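Glucokinase (PDB 3VGL) probably catalyses the ATP-dependent phosphorylation of D-glucose to D-glucose 6-phosphate, as a zinc-binding glucokinase of the ROK family. Local coordinates at residues 62-67 with 86-91; 66-69 with 74-77; 159-164 with 237-242; 246-251 with 279-284. All coordinates share one frame; numbering follows the deposited sequence.

Interaction 1: residues 62-67 with 86-91. With BGC (beta-D-glucopyranose), chain D.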
loop_
_atom_site.group_PDB
_atom_site.type_symbol
_atom_site.label_atom_id
_atom_site.label_comp_id
_atom_site.label_asym_id
_atom_site.label_seq_id
_atom_site.Cartn_x
_atom_site.Cartn_y
_atom_site.Cartn_z
ATOM N N ILE A 62 -27.790 -14.745 -21.856
ATOM C CA ILE A 62 -26.761 -15.267 -20.986
ATOM C C ILE A 62 -26.081 -14.081 -20.322
ATOM O O ILE A 62 -25.662 -13.148 -21.021
ATOM C CB ILE A 62 -25.724 -16.056 -21.813
ATOM C CG1 ILE A 62 -26.329 -17.380 -22.292
ATOM C CG2 ILE A 62 -24.446 -16.286 -20.987
ATOM C CD1 ILE A 62 -25.475 -18.115 -23.331
ATOM N N GLY A 63 -26.021 -14.098 -18.991
ATOM C CA GLY A 63 -25.154 -13.160 -18.236
ATOM C C GLY A 63 -23.909 -13.939 -17.844
ATOM O O GLY A 63 -23.989 -14.836 -17.005
ATOM N N ALA A 64 -22.770 -13.610 -18.460
ATOM C CA ALA A 64 -21.566 -14.397 -18.307
ATOM C C ALA A 64 -20.556 -13.653 -17.446
ATOM O O ALA A 64 -20.315 -12.486 -17.686
ATOM C CB ALA A 64 -20.953 -14.669 -19.686
ATOM N N ALA A 65 -19.938 -14.357 -16.497
ATOM C CA ALA A 65 -18.929 -13.755 -15.614
ATOM C C ALA A 65 -17.567 -13.587 -16.321
ATOM O O ALA A 65 -16.582 -14.254 -15.996
ATOM C CB ALA A 65 -18.788 -14.582 -14.356
ATOM N N GLY A 66 -17.518 -12.676 -17.275
ATOM C CA GLY A 66 -16.247 -12.342 -17.906
ATOM C C GLY A 66 -16.375 -11.109 -18.764
ATOM O O GLY A 66 -17.449 -10.505 -18.851
ATOM N N TYR A 67 -15.255 -10.754 -19.406
ATOM C CA TYR A 67 -15.179 -9.620 -20.322
ATOM C C TYR A 67 -15.895 -10.044 -21.605
ATOM O O TYR A 67 -15.431 -10.951 -22.296
ATOM C CB TYR A 67 -13.695 -9.332 -20.652
ATOM C CG TYR A 67 -12.896 -8.581 -19.581
ATOM C CD1 TYR A 67 -12.810 -9.063 -18.275
ATOM C CD2 TYR A 67 -12.207 -7.407 -19.895
ATOM C CE1 TYR A 67 -12.047 -8.387 -17.313
ATOM C CE2 TYR A 67 -11.435 -6.720 -18.927
ATOM C CZ TYR A 67 -11.401 -7.212 -17.638
ATOM O OH TYR A 67 -10.672 -6.547 -16.664
ATOM N N GLU A 86 -14.111 -16.887 -26.167
ATOM C CA GLU A 86 -15.108 -17.950 -26.258
ATOM C C GLU A 86 -16.385 -17.509 -27.010
ATOM O O GLU A 86 -17.128 -16.651 -26.525
ATOM C CB GLU A 86 -15.457 -18.446 -24.842
ATOM C CG GLU A 86 -16.610 -19.473 -24.756
ATOM C CD GLU A 86 -16.187 -20.888 -25.162
ATOM O OE1 GLU A 86 -17.030 -21.808 -25.100
ATOM O OE2 GLU A 86 -15.005 -21.073 -25.530
ATOM N N PRO A 87 -16.661 -18.112 -28.192
ATOM C CA PRO A 87 -17.860 -17.769 -28.961
ATOM C C PRO A 87 -19.124 -18.408 -28.378
ATOM O O PRO A 87 -19.737 -19.321 -28.955
ATOM C CB PRO A 87 -17.538 -18.306 -30.364
ATOM C CG PRO A 87 -16.664 -19.458 -30.120
ATOM C CD PRO A 87 -15.843 -19.129 -28.881
ATOM N N LEU A 88 -19.537 -17.879 -27.240
ATOM C CA LEU A 88 -20.611 -18.470 -26.485
ATOM C C LEU A 88 -21.957 -18.390 -27.201
ATOM O O LEU A 88 -22.713 -19.357 -27.201
ATOM C CB LEU A 88 -20.665 -17.803 -25.103
ATOM C CG LEU A 88 -21.366 -18.590 -24.004
ATOM C CD1 LEU A 88 -20.745 -19.977 -23.764
ATOM C CD2 LEU A 88 -21.297 -17.774 -22.730
ATOM N N LYS A 89 -22.251 -17.238 -27.804
ATOM C CA LYS A 89 -23.493 -17.073 -28.561
ATOM C C LYS A 89 -23.635 -18.161 -29.624
ATOM O O LYS A 89 -24.659 -18.837 -29.692
ATOM C CB LYS A 89 -23.547 -15.701 -29.229
ATOM C CG LYS A 89 -24.702 -15.548 -30.238
ATOM C CD LYS A 89 -24.757 -14.138 -30.776
ATOM C CE LYS A 89 -25.800 -14.018 -31.875
ATOM N NZ LYS A 89 -26.157 -12.596 -32.083
ATOM N N ASP A 90 -22.589 -18.328 -30.425
ATOM C CA ASP A 90 -22.634 -19.281 -31.540
ATOM C C ASP A 90 -22.820 -20.709 -31.052
ATOM O O ASP A 90 -23.635 -21.452 -31.597
ATOM C CB ASP A 90 -21.371 -19.179 -32.390
ATOM C CG ASP A 90 -21.293 -17.881 -33.176
ATOM O OD1 ASP A 90 -22.311 -17.157 -33.268
ATOM O OD2 ASP A 90 -20.205 -17.584 -33.713
ATOM N N LYS A 91 -22.064 -21.086 -30.021
ATOM C CA LYS A 91 -22.118 -22.444 -29.484
ATOM C C LYS A 91 -23.476 -22.796 -28.878
ATOM O O LYS A 91 -23.995 -23.891 -29.083
ATOM C CB LYS A 91 -20.996 -22.664 -28.464
ATOM C CG LYS A 91 -19.631 -22.871 -29.084
ATOM C CD LYS A 91 -18.596 -23.173 -28.011
ATOM C CE LYS A 91 -17.355 -23.833 -28.608
ATOM N NZ LYS A 91 -16.635 -22.911 -29.515
HETATM C C2 BGC D . -15.147 -10.735 -13.927
HETATM C C3 BGC D . -16.387 -9.938 -14.327
HETATM C C4 BGC D . -17.644 -10.475 -13.641
HETATM C C5 BGC D . -17.365 -10.558 -12.150
HETATM C C6 BGC D . -18.557 -11.121 -11.370
HETATM C C1 BGC D . -15.052 -10.752 -12.405
HETATM O O1 BGC D . -13.987 -11.555 -11.977
HETATM O O2 BGC D . -13.999 -10.031 -14.439
HETATM O O3 BGC D . -16.564 -9.967 -15.709
HETATM O O4 BGC D . -18.715 -9.574 -13.857
HETATM O O5 BGC D . -16.228 -11.364 -11.880
HETATM O O6 BGC D . -18.887 -12.424 -11.819
#

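Interaction 2: residues 66-69 with 74-77. With BGC (beta-D-glucopyranose), chain D.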
loop_
_atom_site.group_PDB
_atom_site.type_symbol
_atom_site.label_atom_id
_atom_site.label_comp_id
_atom_site.label_asym_id
_atom_site.label_seq_id
_atom_site.Cartn_x
_atom_site.Cartn_y
_atom_site.Cartn_z
ATOM N N GLY A 66 -17.518 -12.676 -17.275
ATOM C CA GLY A 66 -16.247 -12.342 -17.906
ATOM C C GLY A 66 -16.375 -11.109 -18.764
ATOM O O GLY A 66 -17.449 -10.505 -18.851
ATOM N N TYR A 67 -15.255 -10.754 -19.406
ATOM C CA TYR A 67 -15.179 -9.620 -20.322
ATOM C C TYR A 67 -15.895 -10.044 -21.605
ATOM O O TYR A 67 -15.431 -10.951 -22.296
ATOM C CB TYR A 67 -13.695 -9.332 -20.652
ATOM C CG TYR A 67 -12.896 -8.581 -19.581
ATOM C CD1 TYR A 67 -12.810 -9.063 -18.275
ATOM C CD2 TYR A 67 -12.207 -7.407 -19.895
ATOM C CE1 TYR A 67 -12.047 -8.387 -17.313
ATOM C CE2 TYR A 67 -11.435 -6.720 -18.927
ATOM C CZ TYR A 67 -11.401 -7.212 -17.638
ATOM O OH TYR A 67 -10.672 -6.547 -16.664
ATOM N N VAL A 68 -17.033 -9.409 -21.879
ATOM C CA VAL A 68 -17.840 -9.699 -23.073
ATOM C C VAL A 68 -17.647 -8.599 -24.112
ATOM O O VAL A 68 -17.609 -7.408 -23.770
ATOM C CB VAL A 68 -19.315 -9.832 -22.681
ATOM C CG1 VAL A 68 -20.210 -10.012 -23.943
ATOM C CG2 VAL A 68 -19.477 -11.011 -21.733
ATOM N N ASP A 69 -17.556 -8.999 -25.379
ATOM C CA ASP A 69 -17.305 -8.055 -26.482
ATOM C C ASP A 69 -18.486 -7.131 -26.825
ATOM O O ASP A 69 -19.599 -7.342 -26.352
ATOM C CB ASP A 69 -16.836 -8.824 -27.711
ATOM C CG ASP A 69 -17.967 -9.544 -28.423
ATOM O OD1 ASP A 69 -18.855 -10.137 -27.763
ATOM O OD2 ASP A 69 -17.959 -9.500 -29.665
ATOM N N THR A 74 -19.312 -12.966 -27.480
ATOM C CA THR A 74 -18.082 -13.659 -27.157
ATOM C C THR A 74 -17.566 -13.224 -25.797
ATOM O O THR A 74 -17.549 -12.035 -25.488
ATOM C CB THR A 74 -17.022 -13.327 -28.214
ATOM O OG1 THR A 74 -17.475 -13.828 -29.479
ATOM C CG2 THR A 74 -15.668 -13.938 -27.893
ATOM N N VAL A 75 -17.171 -14.202 -24.988
ATOM C CA VAL A 75 -16.451 -13.905 -23.740
ATOM C C VAL A 75 -14.957 -13.791 -24.072
ATOM O O VAL A 75 -14.295 -14.798 -24.295
ATOM C CB VAL A 75 -16.721 -14.964 -22.635
ATOM C CG1 VAL A 75 -16.047 -14.520 -21.309
ATOM C CG2 VAL A 75 -18.247 -15.152 -22.393
ATOM N N LEU A 76 -14.454 -12.557 -24.113
ATOM C CA LEU A 76 -13.044 -12.266 -24.475
ATOM C C LEU A 76 -12.074 -12.859 -23.461
ATOM O O LEU A 76 -11.039 -13.415 -23.821
ATOM C CB LEU A 76 -12.791 -10.751 -24.615
ATOM C CG LEU A 76 -13.590 -10.002 -25.683
ATOM C CD1 LEU A 76 -13.407 -8.486 -25.595
ATOM C CD2 LEU A 76 -13.182 -10.522 -27.064
ATOM N N PHE A 77 -12.416 -12.751 -22.180
ATOM C CA PHE A 77 -11.465 -13.023 -21.109
ATOM C C PHE A 77 -12.291 -13.240 -19.826
ATOM O O PHE A 77 -13.229 -12.487 -19.573
ATOM C CB PHE A 77 -10.530 -11.795 -20.992
ATOM C CG PHE A 77 -9.498 -11.895 -19.924
ATOM C CD1 PHE A 77 -8.302 -12.578 -20.151
ATOM C CD2 PHE A 77 -9.686 -11.252 -18.705
ATOM C CE1 PHE A 77 -7.323 -12.652 -19.157
ATOM C CE2 PHE A 77 -8.699 -11.308 -17.701
ATOM C CZ PHE A 77 -7.524 -12.017 -17.929
HETATM C C2 BGC D . -15.147 -10.735 -13.927
HETATM C C3 BGC D . -16.387 -9.938 -14.327
HETATM C C4 BGC D . -17.644 -10.475 -13.641
HETATM C C5 BGC D . -17.365 -10.558 -12.150
HETATM C C6 BGC D . -18.557 -11.121 -11.370
HETATM C C1 BGC D . -15.052 -10.752 -12.405
HETATM O O1 BGC D . -13.987 -11.555 -11.977
HETATM O O2 BGC D . -13.999 -10.031 -14.439
HETATM O O3 BGC D . -16.564 -9.967 -15.709
HETATM O O4 BGC D . -18.715 -9.574 -13.857
HETATM O O5 BGC D . -16.228 -11.364 -11.880
HETATM O O6 BGC D . -18.887 -12.424 -11.819
HETATM O O HOH W 1 -18.137 -11.551 -31.111
#

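Interaction 3: residues 159-164 with 237-242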
loop_
_atom_site.group_PDB
_atom_site.type_symbol
_atom_site.label_atom_id
_atom_site.label_comp_id
_atom_site.label_asym_id
_atom_site.label_seq_id
_atom_site.Cartn_x
_atom_site.Cartn_y
_atom_site.Cartn_z
ATOM N N ARG A 159 -7.245 -1.402 -9.446
ATOM C CA ARG A 159 -6.189 -1.719 -8.469
ATOM C C ARG A 159 -6.401 -0.886 -7.223
ATOM O O ARG A 159 -6.309 0.359 -7.259
ATOM C CB ARG A 159 -4.823 -1.401 -9.059
ATOM C CG ARG A 159 -3.707 -1.782 -8.111
ATOM C CD ARG A 159 -2.333 -1.405 -8.640
ATOM N NE ARG A 159 -2.118 0.044 -8.633
ATOM C CZ ARG A 159 -0.956 0.615 -8.918
ATOM N NH1 ARG A 159 -0.851 1.945 -8.930
ATOM N NH2 ARG A 159 0.109 -0.146 -9.160
ATOM N N VAL A 160 -6.715 -1.559 -6.139
ATOM C CA VAL A 160 -6.923 -0.874 -4.865
ATOM C C VAL A 160 -5.703 -0.954 -3.954
ATOM O O VAL A 160 -5.533 -0.058 -3.116
ATOM C CB VAL A 160 -8.213 -1.325 -4.124
ATOM C CG1 VAL A 160 -9.438 -1.020 -4.995
ATOM C CG2 VAL A 160 -8.182 -2.788 -3.720
ATOM N N VAL A 161 -4.859 -1.987 -4.106
ATOM C CA VAL A 161 -3.629 -2.089 -3.296
ATOM C C VAL A 161 -2.474 -2.265 -4.262
ATOM O O VAL A 161 -2.364 -3.314 -4.892
ATOM C CB VAL A 161 -3.646 -3.285 -2.309
ATOM C CG1 VAL A 161 -2.288 -3.417 -1.608
ATOM C CG2 VAL A 161 -4.754 -3.088 -1.278
ATOM N N PRO A 162 -1.628 -1.240 -4.429
ATOM C CA PRO A 162 -0.481 -1.451 -5.321
ATOM C C PRO A 162 0.349 -2.656 -4.847
ATOM O O PRO A 162 0.628 -2.786 -3.648
ATOM C CB PRO A 162 0.328 -0.160 -5.168
ATOM C CG PRO A 162 -0.739 0.882 -4.814
ATOM C CD PRO A 162 -1.655 0.125 -3.852
ATOM N N ASP A 163 0.735 -3.507 -5.797
ATOM C CA ASP A 163 1.528 -4.698 -5.468
ATOM C C ASP A 163 0.805 -5.610 -4.478
ATOM O O ASP A 163 1.460 -6.351 -3.753
ATOM C CB ASP A 163 2.954 -4.324 -5.002
ATOM C CG ASP A 163 3.668 -3.458 -6.015
ATOM O OD1 ASP A 163 4.000 -3.984 -7.100
ATOM O OD2 ASP A 163 3.878 -2.251 -5.718
ATOM N N GLY A 164 -0.532 -5.582 -4.497
ATOM C CA GLY A 164 -1.359 -6.398 -3.578
ATOM C C GLY A 164 -1.613 -7.831 -4.017
ATOM O O GLY A 164 -0.836 -8.433 -4.739
ATOM N N ALA A 237 -16.852 -4.912 4.305
ATOM C CA ALA A 237 -17.424 -3.568 4.174
ATOM C C ALA A 237 -16.386 -2.463 4.089
ATOM O O ALA A 237 -16.601 -1.492 3.381
ATOM C CB ALA A 237 -18.395 -3.300 5.329
ATOM N N ARG A 238 -15.258 -2.614 4.779
ATOM C CA ARG A 238 -14.137 -1.679 4.684
ATOM C C ARG A 238 -13.750 -1.489 3.227
ATOM O O ARG A 238 -13.646 -0.363 2.718
ATOM C CB ARG A 238 -12.947 -2.233 5.501
ATOM C CG ARG A 238 -11.574 -1.565 5.261
ATOM C CD ARG A 238 -10.456 -2.442 5.901
ATOM N NE ARG A 238 -9.104 -1.948 5.637
ATOM C CZ ARG A 238 -7.974 -2.620 5.876
ATOM N NH1 ARG A 238 -7.994 -3.843 6.401
ATOM N NH2 ARG A 238 -6.805 -2.058 5.591
ATOM N N TRP A 239 -13.562 -2.609 2.547
ATOM C CA TRP A 239 -13.111 -2.542 1.161
ATOM C C TRP A 239 -14.254 -2.248 0.200
ATOM O O TRP A 239 -14.052 -1.525 -0.810
ATOM C CB TRP A 239 -12.428 -3.847 0.781
ATOM C CG TRP A 239 -11.175 -4.058 1.546
ATOM C CD1 TRP A 239 -11.000 -4.894 2.626
ATOM C CD2 TRP A 239 -9.905 -3.463 1.285
ATOM N NE1 TRP A 239 -9.691 -4.823 3.062
ATOM C CE2 TRP A 239 -9.005 -3.951 2.259
ATOM C CE3 TRP A 239 -9.449 -2.549 0.332
ATOM C CZ2 TRP A 239 -7.642 -3.563 2.285
ATOM C CZ3 TRP A 239 -8.081 -2.149 0.367
ATOM C CH2 TRP A 239 -7.215 -2.671 1.339
ATOM N N ALA A 240 -15.440 -2.820 0.452
ATOM C CA ALA A 240 -16.544 -2.572 -0.468
ATOM C C ALA A 240 -16.962 -1.092 -0.401
ATOM O O ALA A 240 -17.161 -0.446 -1.433
ATOM C CB ALA A 240 -17.747 -3.492 -0.141
ATOM N N GLY A 241 -17.094 -0.580 0.819
ATOM C CA GLY A 241 -17.485 0.830 1.019
ATOM C C GLY A 241 -16.469 1.826 0.500
ATOM O O GLY A 241 -16.857 2.835 -0.105
ATOM N N ALA A 242 -15.176 1.572 0.727
ATOM C CA ALA A 242 -14.123 2.450 0.182
ATOM C C ALA A 242 -14.182 2.477 -1.333
ATOM O O ALA A 242 -14.028 3.542 -1.956
ATOM C CB ALA A 242 -12.729 2.017 0.652
#

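Interaction 4: residues 246-251 with 279-284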
loop_
_atom_site.group_PDB
_atom_site.type_symbol
_atom_site.label_atom_id
_atom_site.label_comp_id
_atom_site.label_asym_id
_atom_site.label_seq_id
_atom_site.Cartn_x
_atom_site.Cartn_y
_atom_site.Cartn_z
ATOM N N ASP A 246 -14.959 5.531 -4.047
ATOM C CA ASP A 246 -14.229 5.814 -5.316
ATOM C C ASP A 246 -15.176 5.857 -6.539
ATOM O O ASP A 246 -15.048 6.711 -7.434
ATOM C CB ASP A 246 -13.111 4.793 -5.563
ATOM C CG ASP A 246 -11.910 4.966 -4.606
ATOM O OD1 ASP A 246 -11.754 6.020 -3.975
ATOM O OD2 ASP A 246 -11.146 3.990 -4.480
ATOM N N LEU A 247 -16.149 4.949 -6.578
ATOM C CA LEU A 247 -17.103 4.986 -7.682
ATOM C C LEU A 247 -17.965 6.246 -7.659
ATOM O O LEU A 247 -18.438 6.668 -8.732
ATOM C CB LEU A 247 -17.989 3.737 -7.671
ATOM C CG LEU A 247 -17.298 2.393 -7.931
ATOM C CD1 LEU A 247 -18.322 1.249 -7.854
ATOM C CD2 LEU A 247 -16.672 2.341 -9.314
ATOM N N ALA A 248 -18.202 6.816 -6.470
ATOM C CA ALA A 248 -18.933 8.098 -6.366
ATOM C C ALA A 248 -18.082 9.205 -6.975
ATOM O O ALA A 248 -18.625 10.102 -7.657
ATOM C CB ALA A 248 -19.290 8.425 -4.915
ATOM N N SER A 249 -16.765 9.148 -6.719
ATOM C CA SER A 249 -15.831 10.119 -7.344
ATOM C C SER A 249 -15.852 10.003 -8.855
ATOM O O SER A 249 -15.808 11.025 -9.553
ATOM C CB SER A 249 -14.418 9.933 -6.815
ATOM O OG SER A 249 -14.430 10.315 -5.467
ATOM N N LEU A 250 -15.964 8.775 -9.353
ATOM C CA LEU A 250 -15.943 8.488 -10.791
ATOM C C LEU A 250 -17.258 8.852 -11.479
ATOM O O LEU A 250 -17.257 9.612 -12.471
ATOM C CB LEU A 250 -15.604 7.021 -11.027
ATOM C CG LEU A 250 -14.137 6.707 -10.744
ATOM C CD1 LEU A 250 -13.968 5.319 -10.132
ATOM C CD2 LEU A 250 -13.358 6.794 -12.060
ATOM N N PHE A 251 -18.375 8.333 -10.955
ATOM C CA PHE A 251 -19.672 8.361 -11.664
ATOM C C PHE A 251 -20.713 9.287 -11.047
ATOM O O PHE A 251 -21.662 9.699 -11.730
ATOM C CB PHE A 251 -20.283 6.951 -11.699
ATOM C CG PHE A 251 -19.528 5.971 -12.545
ATOM C CD1 PHE A 251 -19.658 5.990 -13.936
ATOM C CD2 PHE A 251 -18.731 4.987 -11.951
ATOM C CE1 PHE A 251 -18.955 5.054 -14.727
ATOM C CE2 PHE A 251 -18.025 4.065 -12.745
ATOM C CZ PHE A 251 -18.161 4.096 -14.131
ATOM N N ARG A 279 -18.317 6.821 5.468
ATOM C CA ARG A 279 -17.038 7.194 6.085
ATOM C C ARG A 279 -15.985 7.574 5.065
ATOM O O ARG A 279 -15.200 8.487 5.303
ATOM C CB ARG A 279 -16.512 6.088 6.998
ATOM C CG ARG A 279 -17.220 6.098 8.346
ATOM C CD ARG A 279 -16.536 5.199 9.347
ATOM N NE ARG A 279 -17.189 3.900 9.353
ATOM C CZ ARG A 279 -16.750 2.843 8.689
ATOM N NH1 ARG A 279 -15.635 2.923 7.979
ATOM N NH2 ARG A 279 -17.428 1.714 8.737
ATOM N N TRP A 280 -15.986 6.896 3.917
ATOM C CA TRP A 280 -14.959 7.133 2.907
ATOM C C TRP A 280 -15.276 8.221 1.886
ATOM O O TRP A 280 -14.376 8.719 1.231
ATOM C CB TRP A 280 -14.633 5.827 2.161
ATOM C CG TRP A 280 -13.959 4.796 2.989
ATOM C CD1 TRP A 280 -14.508 3.634 3.464
ATOM C CD2 TRP A 280 -12.597 4.806 3.426
ATOM N NE1 TRP A 280 -13.574 2.929 4.189
ATOM C CE2 TRP A 280 -12.391 3.626 4.173
ATOM C CE3 TRP A 280 -11.534 5.704 3.271
ATOM C CZ2 TRP A 280 -11.156 3.313 4.758
ATOM C CZ3 TRP A 280 -10.320 5.397 3.855
ATOM C CH2 TRP A 280 -10.142 4.209 4.587
ATOM N N LEU A 281 -16.553 8.600 1.746
ATOM C CA LEU A 281 -16.973 9.564 0.714
ATOM C C LEU A 281 -16.243 10.911 0.844
ATOM O O LEU A 281 -16.331 11.526 1.897
ATOM C CB LEU A 281 -18.497 9.760 0.819
ATOM C CG LEU A 281 -19.136 10.623 -0.267
ATOM C CD1 LEU A 281 -18.985 9.942 -1.623
ATOM C CD2 LEU A 281 -20.613 10.833 0.078
ATOM N N ILE A 282 -15.529 11.311 -0.221
ATOM C CA ILE A 282 -14.669 12.534 -0.269
ATOM C C ILE A 282 -15.538 13.767 0.001
ATOM O O ILE A 282 -16.649 13.853 -0.489
ATOM C CB ILE A 282 -14.001 12.742 -1.700
ATOM C CG1 ILE A 282 -13.049 11.587 -2.100
ATOM C CG2 ILE A 282 -13.193 14.033 -1.758
ATOM C CD1 ILE A 282 -11.845 11.388 -1.175
ATOM N N GLY A 283 -14.992 14.726 0.736
ATOM C CA GLY A 283 -15.573 16.062 0.765
ATOM C C GLY A 283 -16.519 16.276 1.924
ATOM O O GLY A 283 -17.125 17.349 2.059
ATOM N N GLY A 284 -16.593 15.278 2.794
ATOM C CA GLY A 284 -17.337 15.376 4.038
ATOM C C GLY A 284 -18.727 15.933 3.858
ATOM O O GLY A 284 -19.523 15.373 3.116
#

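Interaction 1: residues 62-67 with 86-91
At the end of strand 57-64, Ile62 and Ala64 point their side chains toward Leu88 at the start of helix 88-96, while the backbones stay well apart, the nearest CA atoms being those of Ile62 and Lys89 at 8.4 Å. Pro87 holds the N-cap position of the helix, and an inverse gamma turn centred on it is closed by Leu88 N to Glu86 O at 2.8 Å.

Leu88 carries the contact from the helix side. With its CG anti to the backbone N (chi1 -159°), its branch reaches the strand, and CD2 does the touching: Ile62 CG2 lies 3.9 Å from it, while Ala64 CB is a looser neighbour at 4.4 Å. The same leucine also packs on Val102, Ile44 and Val75, and these neighbours are aliphatic too.

Just past the strand the chain turns sharply at Ala65, where Gly66 N bonds Ala64 O at 2.8 Å. This turn reaches the sugar, with Ala65 CB 3.3 Å from glucose O6 and Gly66 CA 3.3 Å from O3.

Strand 57-64, helix 88-96 and the adjacent parallel strand 100-104 form a beta-alpha-beta crossover, a building unit of the actin-like ATPase fold to which ROK kinases belong.

Interaction 2: residues 66-69 with 74-77
Tyr67 faces both Leu76 and Phe77, and its two backbone bonds go to different partners: Tyr67 N donates to Phe77 O at 2.7 Å, and Leu76 N donates to Tyr67 O at 2.6 Å, the latter noticeably bent (132° at the hydrogen). The register slips by one residue here, and Val68 then pairs with Val75 as an antiparallel non-hydrogen-bonded pair.

The tyrosine side chain can be followed outward. CB comes close to Phe77 O and lies near the CB atoms of Phe77 and Leu76. With Tyr67 CG anti to the carbonyl carbon (chi1 -78°), the ring lies beside the phenyl group of Phe77. The edge of Phe77 points at the face of Tyr67 in a T-shaped stack, planes at 89°. CD1 is the atom under that edge, 3.8 Å from Phe77 CD2. One step further, CE1 turns to the sugar and approaches glucose O2 at 3.8 Å, near the ring plane. Tyr67 also packs on His157, a zinc ligand, and on Ile282 of the second subunit.

At the other end Asp69 and Thr74 close the loop. Asp69 N reaches Thr74 O, and Thr74 N meets Asp69 OD1 at 2.9 Å from well above the carboxylate plane; OD1 accepts Ala73 N as well. A water donates to Asp69 OD2 and bridges to Thr74 OG1.

This is a beta hairpin with a classic bulge, one strand of which lines the glucose pocket.

Interaction 3: residues 159-164 with 237-242
Trp239 meets Val160 and Val161 where helix 227-251 packs against the loop that leads into a type II beta turn, Val161 to Gly164, closed by Gly164 N to Val161 O at 2.9 Å. This is a helix-to-loop contact in the half of the ROK fold that carries the zinc site.

Along the helix, Ala237 comes first, its O accepting Gly241 N one turn on at 2.8 Å. Arg238 follows, laying its guanidinium over the indole of its neighbour, with Trp239 CZ2 beneath the centre of the group; its charge is met by Glu235 and by Asp163 of the third subunit.

Trp239 is the residue that crosses to the loop. With CG anti to the carbonyl carbon (chi1 -66°), its six-membered ring extends to the valines. NE1 donates to Glu235, which should steady the rotation of the indole, and the ring also meets Tyr178, which packs on both valines too. Further on, Ala242 touches Trp280 and, across the subunit boundary, Arg159 of the second subunit.

The two valines share the far end of the six-membered ring, around CZ3 and CH2: Val160 CG2 is 4.1 Å from Trp239 CZ3, and Val161, whose side chain runs at about a right angle to the tryptophan, puts its CG2 3.6 Å from Trp239 CH2.

Interaction 4: residues 246-251 with 279-284
Phe251 N to Leu247 O, at 2.8 Å, is the shortest polar bond in either segment, and it closes the end of helix 227-251 from which Ala248 and Ser249 meet Leu281 and Ile282. Leu250 N to Asp246 O, at 3.0 Å, holds the turn before it.

Opposite stands the end of helix 267-280. Leu281 is the first residue to leave helical geometry, and from it to Gly284 the chain makes a type II beta turn. Gly283 has a phi of 95°, at which a CB would press against the carbonyl O of Ile282.

The closest approach is methyl to methyl. Leu281 sets its CG anti to the backbone N (chi1 -174°), which sends CD1 forward to within 3.6 Å of Ala248 CB. Beside it, Ser249 OG comes 3.9 Å from Ile282 CG1, a van der Waals contact with an aliphatic carbon. Behind these, Ala248 touches Phe256 of strand 255-259, Leu281 rests on Arg287 and His289, and Ile282 O is hydrogen-bonded to Arg287 NH1.

Some polar groups of these segments turn to another chain: Asp246 OD1 accepts Arg159 N of the second subunit, and Trp280 makes a cation-pi contact with Arg159 of that subunit.

Between the end of helix 227-251 and the turn after helix 267-280 the contact is thus van der Waals, without a hydrogen bond, whereas Asp246 and Trp280 bind the second subunit.

In the fold
Along the chain the contacts come in series, apart from interactions 1 and 2, which share Gly66 and Tyr67. Their centres are 7 Å apart, and Glu86 N probably bonds Val75 O, so the hairpin is joined to the crossover, and the chain between strand 57-64 and strand 67-68 lines the glucose pocket. Interactions 3 and 4, with centres 14 Å apart, both use helix 227-251 and meet where Trp280 packs on Ala242. Between the two groups the centres lie 24 to 33 Å apart, with no direct touch. All four reach the second subunit, interaction 1 only through the shared Tyr67, so the tetramer brings the 279-284 turn of one chain to the glucose-side hairpin of another.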